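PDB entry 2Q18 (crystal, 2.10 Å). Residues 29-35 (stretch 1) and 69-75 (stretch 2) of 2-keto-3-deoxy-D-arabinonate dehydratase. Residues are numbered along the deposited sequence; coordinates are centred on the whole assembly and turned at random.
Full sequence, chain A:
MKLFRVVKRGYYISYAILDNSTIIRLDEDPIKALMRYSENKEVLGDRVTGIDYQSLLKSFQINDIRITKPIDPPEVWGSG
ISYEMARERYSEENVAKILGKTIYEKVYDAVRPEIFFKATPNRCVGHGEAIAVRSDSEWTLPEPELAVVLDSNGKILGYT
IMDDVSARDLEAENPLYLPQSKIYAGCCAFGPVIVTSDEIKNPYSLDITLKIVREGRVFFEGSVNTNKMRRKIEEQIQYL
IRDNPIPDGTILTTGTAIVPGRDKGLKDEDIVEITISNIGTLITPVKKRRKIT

Stretch 1 (29-35) DPIKALM
Stretch 2 69-75: KPIDPPE

The start of a helix can pack against an irregular segment without a single hydrogen bond between them, with the helix bonding its own backbone and apolar side chains making the contact. Residues 29-35 and 69-75 of 2-keto-3-deoxy-D-arabinonate dehydratase illustrate the principle.

Stretch 1 starts with Asp29 in an extended conformation (phi/psi -49/136) and turns at Pro30 into a helix that runs through Met35 and beyond, with phi near -60° and psi between -36° and -48°. Its bonds are Ala33 N to Asp29 O (2.8 Å), Leu34 N to Pro30 O (2.9 Å) and Met35 N to Ile31 O (3.0 Å). Asp29 is the N-cap. Its chi1 of 148°, between wells, and chi2 of 66° place the carboxylate over the first turn, where amide groups lack helical acceptors: Lys32 N donates to Asp29 OD2 at 2.9 Å, and Ile31 N makes a weak bond to Asp29 OD1 at 3.4 Å. Pro30 suits the first helical position, since it has no amide hydrogen to satisfy.

Stretch 2 has no regular secondary structure. Pro70 (-65/-26) is followed by the extended Ile71 (-142/167) and Asp72 (-98/100); Pro73 (-76/120) remains extended, Pro74 (-59/-33) turns, and Glu75 (-140/146) extends again. The register is set by Pro30 and Ile71, whose CA atoms lie 6.3 Å apart.

Ile71 is the hub. Its CA-to-CB bond points toward the helix, and chi1 of 63° (p) brings CG2 within reach of three helix residues; chi2 of 171° (t) sets the position of CD1 alone. Ile71 CG2 lies 3.8 Å from Pro30 CB, 4.0 Å from Ile31 CG1 and 4.4 Å from Leu34 CD1. Pro30 and Leu34, four residues apart and thus about one turn along the helix, both direct CA-to-CB toward stretch 2. Leu34 adopts m,t (-73°, 168°). The Pro30 ring, C-gamma endo, also rests its CG 3.7 Å from Pro70 O, a van der Waals contact.

Ile31 shows how a rotamer can compensate for backbone direction. Its CA-to-CB bond points sideways, yet chi1 of -65° (m) and chi2 of 161° (t) carry CD1 to 3.6 Å from Asp72 O and 4.4 Å from Pro74 CD, the latter on a C-gamma exo ring. Asp72 (chi1 -62°, m) instead has its carboxylate oxygens hydrogen-bonded elsewhere in the structure. The interface buries 212 Å² in total, and its side-chain pairings are entirely apolar.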

# COMPACT_ATOMS: atom_id res chain seq x y z
N ASP A 29 -6.89 13.37 -4.80
CA ASP A 29 -6.17 13.22 -6.07
C ASP A 29 -6.83 14.12 -7.11
O ASP A 29 -8.06 14.18 -7.18
CB ASP A 29 -6.20 11.74 -6.52
CG ASP A 29 -6.22 11.57 -8.05
OD1 ASP A 29 -5.22 11.92 -8.73
OD2 ASP A 29 -7.23 11.05 -8.57
N PRO A 30 -6.02 14.83 -7.92
CA PRO A 30 -6.59 15.82 -8.85
C PRO A 30 -7.56 15.25 -9.90
O PRO A 30 -8.53 15.92 -10.23
CB PRO A 30 -5.35 16.45 -9.51
CG PRO A 30 -4.25 15.46 -9.29
CD PRO A 30 -4.55 14.80 -7.98
N ILE A 31 -7.32 14.04 -10.40
CA ILE A 31 -8.27 13.40 -11.32
C ILE A 31 -9.62 13.17 -10.62
O ILE A 31 -10.67 13.49 -11.17
CB ILE A 31 -7.72 12.09 -11.95
CG1 ILE A 31 -6.51 12.39 -12.85
CG2 ILE A 31 -8.81 11.39 -12.77
CD1 ILE A 31 -5.63 11.18 -13.13
N LYS A 32 -9.56 12.63 -9.41
CA LYS A 32 -10.75 12.45 -8.57
C LYS A 32 -11.44 13.79 -8.30
O LYS A 32 -12.67 13.87 -8.36
CB LYS A 32 -10.38 11.74 -7.26
CG LYS A 32 -11.52 11.58 -6.26
CD LYS A 32 -12.65 10.68 -6.78
CE LYS A 32 -13.76 10.53 -5.74
NZ LYS A 32 -14.92 9.74 -6.26
N ALA A 33 -10.66 14.84 -8.04
CA ALA A 33 -11.20 16.18 -7.82
C ALA A 33 -11.94 16.70 -9.05
O ALA A 33 -13.00 17.31 -8.93
CB ALA A 33 -10.09 17.15 -7.41
N LEU A 34 -11.37 16.45 -10.24
CA LEU A 34 -11.98 16.88 -11.50
C LEU A 34 -13.30 16.14 -11.77
O LEU A 34 -14.26 16.73 -12.26
CB LEU A 34 -11.02 16.68 -12.67
CG LEU A 34 -9.83 17.65 -12.78
CD1 LEU A 34 -8.82 17.13 -13.80
CD2 LEU A 34 -10.27 19.07 -13.14
N MET A 35 -13.32 14.84 -11.46
CA MET A 35 -14.53 14.03 -11.58
C MET A 35 -15.63 14.55 -10.65
O MET A 35 -16.77 14.75 -11.09
CB MET A 35 -14.22 12.56 -11.31
CG MET A 35 -13.41 11.89 -12.42
SD MET A 35 -12.79 10.27 -11.96
CE MET A 35 -14.32 9.33 -11.94
N LYS A 69 3.41 18.87 -14.17
CA LYS A 69 2.17 18.38 -14.79
C LYS A 69 1.05 18.46 -13.75
O LYS A 69 1.25 18.02 -12.62
CB LYS A 69 2.33 16.92 -15.24
CG LYS A 69 3.28 16.71 -16.40
CD LYS A 69 3.51 15.22 -16.66
CE LYS A 69 4.49 14.62 -15.66
NZ LYS A 69 5.00 13.30 -16.08
N PRO A 70 -0.10 19.05 -14.11
CA PRO A 70 -1.22 19.14 -13.16
C PRO A 70 -1.83 17.78 -12.76
O PRO A 70 -2.40 17.67 -11.67
CB PRO A 70 -2.25 20.01 -13.89
CG PRO A 70 -1.89 19.93 -15.32
CD PRO A 70 -0.41 19.72 -15.39
N ILE A 71 -1.71 16.79 -13.63
CA ILE A 71 -2.11 15.40 -13.33
C ILE A 71 -1.12 14.44 -13.97
O ILE A 71 -0.31 14.85 -14.81
CB ILE A 71 -3.55 15.04 -13.85
CG1 ILE A 71 -3.62 15.10 -15.39
CG2 ILE A 71 -4.64 15.88 -13.17
CD1 ILE A 71 -4.91 14.55 -15.99
N ASP A 72 -1.19 13.18 -13.56
CA ASP A 72 -0.54 12.09 -14.28
C ASP A 72 -1.60 11.43 -15.16
O ASP A 72 -2.40 10.62 -14.67
CB ASP A 72 0.07 11.07 -13.31
CG ASP A 72 1.15 11.67 -12.41
OD1 ASP A 72 2.06 12.34 -12.95
OD2 ASP A 72 1.09 11.48 -11.17
N PRO A 73 -1.64 11.77 -16.47
CA PRO A 73 -2.66 11.19 -17.33
C PRO A 73 -2.31 9.74 -17.66
O PRO A 73 -1.24 9.49 -18.23
CB PRO A 73 -2.61 12.07 -18.58
CG PRO A 73 -1.19 12.56 -18.64
CD PRO A 73 -0.71 12.65 -17.21
N PRO A 74 -3.18 8.78 -17.30
CA PRO A 74 -2.80 7.39 -17.51
C PRO A 74 -2.52 7.08 -18.98
O PRO A 74 -1.65 6.27 -19.28
CB PRO A 74 -4.01 6.60 -16.99
CG PRO A 74 -4.70 7.55 -16.05
CD PRO A 74 -4.51 8.90 -16.68
N GLU A 75 -3.23 7.76 -19.87
CA GLU A 75 -3.00 7.63 -21.31
C GLU A 75 -3.12 9.00 -21.96
O GLU A 75 -3.91 9.83 -21.52
CB GLU A 75 -4.01 6.66 -21.96
CG GLU A 75 -3.90 5.24 -21.44
CD GLU A 75 -4.87 4.26 -22.10
OE1 GLU A 75 -5.56 4.63 -23.08
OE2 GLU A 75 -4.94 3.11 -21.63